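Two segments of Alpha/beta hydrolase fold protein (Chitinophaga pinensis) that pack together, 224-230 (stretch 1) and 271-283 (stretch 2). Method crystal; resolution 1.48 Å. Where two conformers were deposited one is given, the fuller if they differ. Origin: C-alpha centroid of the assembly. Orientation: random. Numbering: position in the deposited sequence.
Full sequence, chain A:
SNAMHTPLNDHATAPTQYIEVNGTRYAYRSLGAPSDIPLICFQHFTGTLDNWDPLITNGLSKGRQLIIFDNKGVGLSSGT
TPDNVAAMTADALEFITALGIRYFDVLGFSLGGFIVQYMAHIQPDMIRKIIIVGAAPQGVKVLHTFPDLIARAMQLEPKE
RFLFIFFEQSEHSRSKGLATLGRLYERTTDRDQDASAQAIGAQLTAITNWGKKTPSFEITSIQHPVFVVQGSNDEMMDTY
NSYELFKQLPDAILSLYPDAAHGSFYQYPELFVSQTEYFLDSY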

# COMPACT_ATOMS: atom_id res chain seq x y z
N HIS A 224 9.76 4.53 -14.61
CA HIS A 224 8.76 3.50 -14.72
C HIS A 224 7.79 3.52 -13.55
O HIS A 224 8.15 3.95 -12.46
CB HIS A 224 9.41 2.12 -14.69
CG HIS A 224 10.46 1.92 -15.72
ND1 HIS A 224 11.70 2.52 -15.64
CD2 HIS A 224 10.46 1.16 -16.84
CE1 HIS A 224 12.40 2.18 -16.71
NE2 HIS A 224 11.68 1.35 -17.44
N PRO A 225 6.57 3.02 -13.76
CA PRO A 225 5.73 2.71 -12.58
C PRO A 225 6.42 1.65 -11.69
O PRO A 225 6.90 0.63 -12.21
CB PRO A 225 4.45 2.15 -13.18
CG PRO A 225 4.51 2.48 -14.64
CD PRO A 225 5.96 2.52 -14.99
N VAL A 226 6.45 1.91 -10.39
CA VAL A 226 7.08 1.01 -9.44
C VAL A 226 6.11 0.73 -8.31
O VAL A 226 5.41 1.64 -7.84
CB VAL A 226 8.39 1.60 -8.85
CG1 VAL A 226 9.09 0.60 -7.94
CG2 VAL A 226 9.34 2.01 -9.98
N PHE A 227 6.12 -0.51 -7.83
CA PHE A 227 5.36 -0.87 -6.64
C PHE A 227 6.37 -1.40 -5.62
O PHE A 227 7.07 -2.40 -5.90
CB PHE A 227 4.36 -1.94 -7.01
CG PHE A 227 3.55 -2.48 -5.86
CD1 PHE A 227 3.17 -1.65 -4.80
CD2 PHE A 227 3.17 -3.80 -5.85
CE1 PHE A 227 2.36 -2.13 -3.78
CE2 PHE A 227 2.36 -4.28 -4.84
CZ PHE A 227 1.99 -3.47 -3.79
N VAL A 228 6.48 -0.71 -4.48
CA VAL A 228 7.49 -1.03 -3.46
C VAL A 228 6.72 -1.63 -2.27
O VAL A 228 5.81 -1.00 -1.75
CB VAL A 228 8.24 0.22 -3.00
CG1 VAL A 228 9.23 -0.13 -1.92
CG2 VAL A 228 8.94 0.95 -4.15
N VAL A 229 7.14 -2.82 -1.85
CA VAL A 229 6.52 -3.53 -0.71
C VAL A 229 7.58 -3.80 0.36
O VAL A 229 8.72 -4.21 0.07
CB VAL A 229 5.91 -4.86 -1.18
CG1 VAL A 229 5.41 -5.71 -0.01
CG2 VAL A 229 4.79 -4.61 -2.18
N GLN A 230 7.19 -3.59 1.61
CA GLN A 230 8.09 -3.83 2.74
C GLN A 230 7.26 -4.10 4.00
O GLN A 230 6.09 -3.73 4.06
CB GLN A 230 9.01 -2.62 2.87
CG GLN A 230 10.07 -2.64 3.96
CD GLN A 230 10.95 -3.87 3.88
OE1 GLN A 230 10.50 -4.97 4.22
NE2 GLN A 230 12.20 -3.72 3.49
N LEU A 271 -2.40 -10.89 0.18
CA LEU A 271 -2.45 -9.43 0.12
C LEU A 271 -1.49 -8.96 -1.01
O LEU A 271 -1.83 -8.11 -1.84
CB LEU A 271 -2.03 -8.85 1.45
CG LEU A 271 -1.86 -7.35 1.57
CD1 LEU A 271 -3.13 -6.60 1.24
CD2 LEU A 271 -1.35 -6.98 2.97
N PHE A 272 -0.28 -9.51 -0.99
CA PHE A 272 0.71 -9.15 -2.01
C PHE A 272 0.20 -9.42 -3.42
O PHE A 272 0.33 -8.59 -4.31
CB PHE A 272 2.03 -9.88 -1.76
CG PHE A 272 3.06 -9.60 -2.81
CD1 PHE A 272 3.76 -8.41 -2.80
CD2 PHE A 272 3.30 -10.50 -3.83
CE1 PHE A 272 4.70 -8.13 -3.76
CE2 PHE A 272 4.24 -10.20 -4.82
CZ PHE A 272 4.94 -9.03 -4.79
N VAL A 273 -0.35 -10.63 -3.63
CA VAL A 273 -0.88 -10.96 -4.96
C VAL A 273 -1.98 -10.00 -5.36
O VAL A 273 -2.02 -9.50 -6.49
CB VAL A 273 -1.36 -12.41 -5.01
CG1 VAL A 273 -2.16 -12.67 -6.28
CG2 VAL A 273 -0.19 -13.36 -4.91
N SER A 274 -2.91 -9.71 -4.44
CA SER A 274 -4.01 -8.81 -4.75
C SER A 274 -3.53 -7.43 -5.19
O SER A 274 -3.96 -6.85 -6.21
CB SER A 274 -4.93 -8.68 -3.58
OG SER A 274 -5.97 -7.75 -3.87
N GLN A 275 -2.56 -6.93 -4.44
CA GLN A 275 -2.02 -5.60 -4.75
C GLN A 275 -1.24 -5.58 -6.05
O GLN A 275 -1.39 -4.63 -6.86
CB GLN A 275 -1.15 -5.11 -3.60
CG GLN A 275 -1.93 -4.83 -2.37
CD GLN A 275 -1.10 -4.13 -1.32
OE1 GLN A 275 0.10 -4.28 -1.27
NE2 GLN A 275 -1.81 -3.39 -0.43
N THR A 276 -0.39 -6.60 -6.24
CA THR A 276 0.50 -6.71 -7.39
C THR A 276 -0.26 -6.97 -8.69
O THR A 276 0.07 -6.40 -9.75
CB THR A 276 1.56 -7.83 -7.16
OG1 THR A 276 2.32 -7.50 -6.00
CG2 THR A 276 2.52 -7.91 -8.33
N GLU A 277 -1.30 -7.80 -8.61
CA GLU A 277 -2.10 -8.08 -9.78
C GLU A 277 -2.78 -6.80 -10.28
O GLU A 277 -2.79 -6.53 -11.50
CB GLU A 277 -3.12 -9.18 -9.43
CG GLU A 277 -4.13 -9.50 -10.46
CD GLU A 277 -4.95 -10.65 -9.89
OE1 GLU A 277 -5.47 -10.50 -8.74
OE2 GLU A 277 -4.98 -11.71 -10.53
N TYR A 278 -3.35 -5.99 -9.39
CA TYR A 278 -3.89 -4.74 -9.81
C TYR A 278 -2.84 -3.82 -10.44
O TYR A 278 -3.05 -3.19 -11.50
CB TYR A 278 -4.64 -4.00 -8.66
CG TYR A 278 -5.23 -2.71 -9.14
CD1 TYR A 278 -6.49 -2.68 -9.76
CD2 TYR A 278 -4.51 -1.53 -9.10
CE1 TYR A 278 -6.97 -1.50 -10.26
CE2 TYR A 278 -4.99 -0.35 -9.65
CZ TYR A 278 -6.24 -0.36 -10.23
OH TYR A 278 -6.70 0.81 -10.82
N PHE A 279 -1.71 -3.70 -9.75
CA PHE A 279 -0.65 -2.87 -10.24
C PHE A 279 -0.26 -3.25 -11.68
O PHE A 279 -0.19 -2.39 -12.54
CB PHE A 279 0.55 -2.97 -9.30
CG PHE A 279 1.80 -2.29 -9.81
CD1 PHE A 279 1.89 -0.90 -9.86
CD2 PHE A 279 2.88 -3.03 -10.23
CE1 PHE A 279 3.05 -0.28 -10.30
CE2 PHE A 279 4.05 -2.43 -10.67
CZ PHE A 279 4.12 -1.06 -10.71
N LEU A 280 -0.02 -4.52 -11.91
CA LEU A 280 0.41 -4.95 -13.25
C LEU A 280 -0.69 -4.84 -14.30
O LEU A 280 -0.39 -4.41 -15.43
CB LEU A 280 0.93 -6.37 -13.20
CG LEU A 280 2.20 -6.57 -12.39
CD1 LEU A 280 2.54 -8.04 -12.36
CD2 LEU A 280 3.38 -5.74 -12.93
N ASP A 281 -1.92 -5.16 -13.92
CA ASP A 281 -2.97 -5.19 -14.93
C ASP A 281 -3.56 -3.83 -15.21
O ASP A 281 -4.01 -3.59 -16.34
CB ASP A 281 -4.03 -6.22 -14.56
CG ASP A 281 -3.49 -7.62 -14.64
OD1 ASP A 281 -2.48 -7.83 -15.34
OD2 ASP A 281 -4.07 -8.52 -13.99
N SER A 282 -3.52 -2.92 -14.22
CA SER A 282 -4.32 -1.72 -14.31
C SER A 282 -3.68 -0.39 -14.02
O SER A 282 -4.18 0.63 -14.50
CB SER A 282 -5.54 -1.91 -13.41
OG SER A 282 -6.38 -2.96 -13.83
N TYR A 283 -2.63 -0.33 -13.20
CA TYR A 283 -2.11 0.97 -12.81
C TYR A 283 -1.43 1.70 -13.98
O TYR A 283 -0.59 1.07 -14.67
CB TYR A 283 -1.14 0.83 -11.62
CG TYR A 283 -0.57 2.16 -11.23
CD1 TYR A 283 -1.34 3.10 -10.56
CD2 TYR A 283 0.75 2.50 -11.56
CE1 TYR A 283 -0.82 4.34 -10.27
CE2 TYR A 283 1.27 3.74 -11.26
CZ TYR A 283 0.49 4.67 -10.63
OH TYR A 283 0.95 5.94 -10.34
OXT TYR A 283 -1.68 2.90 -14.24

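A helix laid against a β-strand is commonly held mainly by apolar packing, without hydrogen bonds between the two, and this pair is a clear example. The strand and helix run nearly antiparallel, at 170°, with axes 9.7 Å apart, and no hydrogen bond links them; 382 Å² is buried between the stretches. Side chains alternate along stretch 1: the CA-to-CB bonds of Pro225, Phe227 and Val229 point toward the helix, whereas that of Val226 points away.

Aromatic contacts form the centre. Phe227 CB sits 3.6 Å from the centroid of the Phe279 ring, almost on the ring normal, a CH-pi contact over the face. The two rings themselves meet obliquely, their planes at 40°. Phe279 also reaches the backbone, its CZ lying 3.5 Å from Phe227 N and 3.6 Å from Pro225 O.

Smaller apolar contacts extend the packing at both ends. Pro225 CB lies 4.0 Å from Phe279 CE1 and equally far from Tyr283 CE2, while Val229 CG2 meets the edge of the Phe272 ring at CE1, 3.9 Å away. Compact Pro225 and Val229 offer carbon to rings long enough to span the gap.

Polar atoms border the Phe227 ring edge: Gln275 OE1 is 3.3 Å from Phe227 CZ, and Thr276 OG1 is 3.4 Å from Phe227 CE2. Both suit this buried site because their hydrogen bonds are met otherwise, OG1 donating to Phe272 O (2.8 Å) and OE1 bonding elsewhere in the structure.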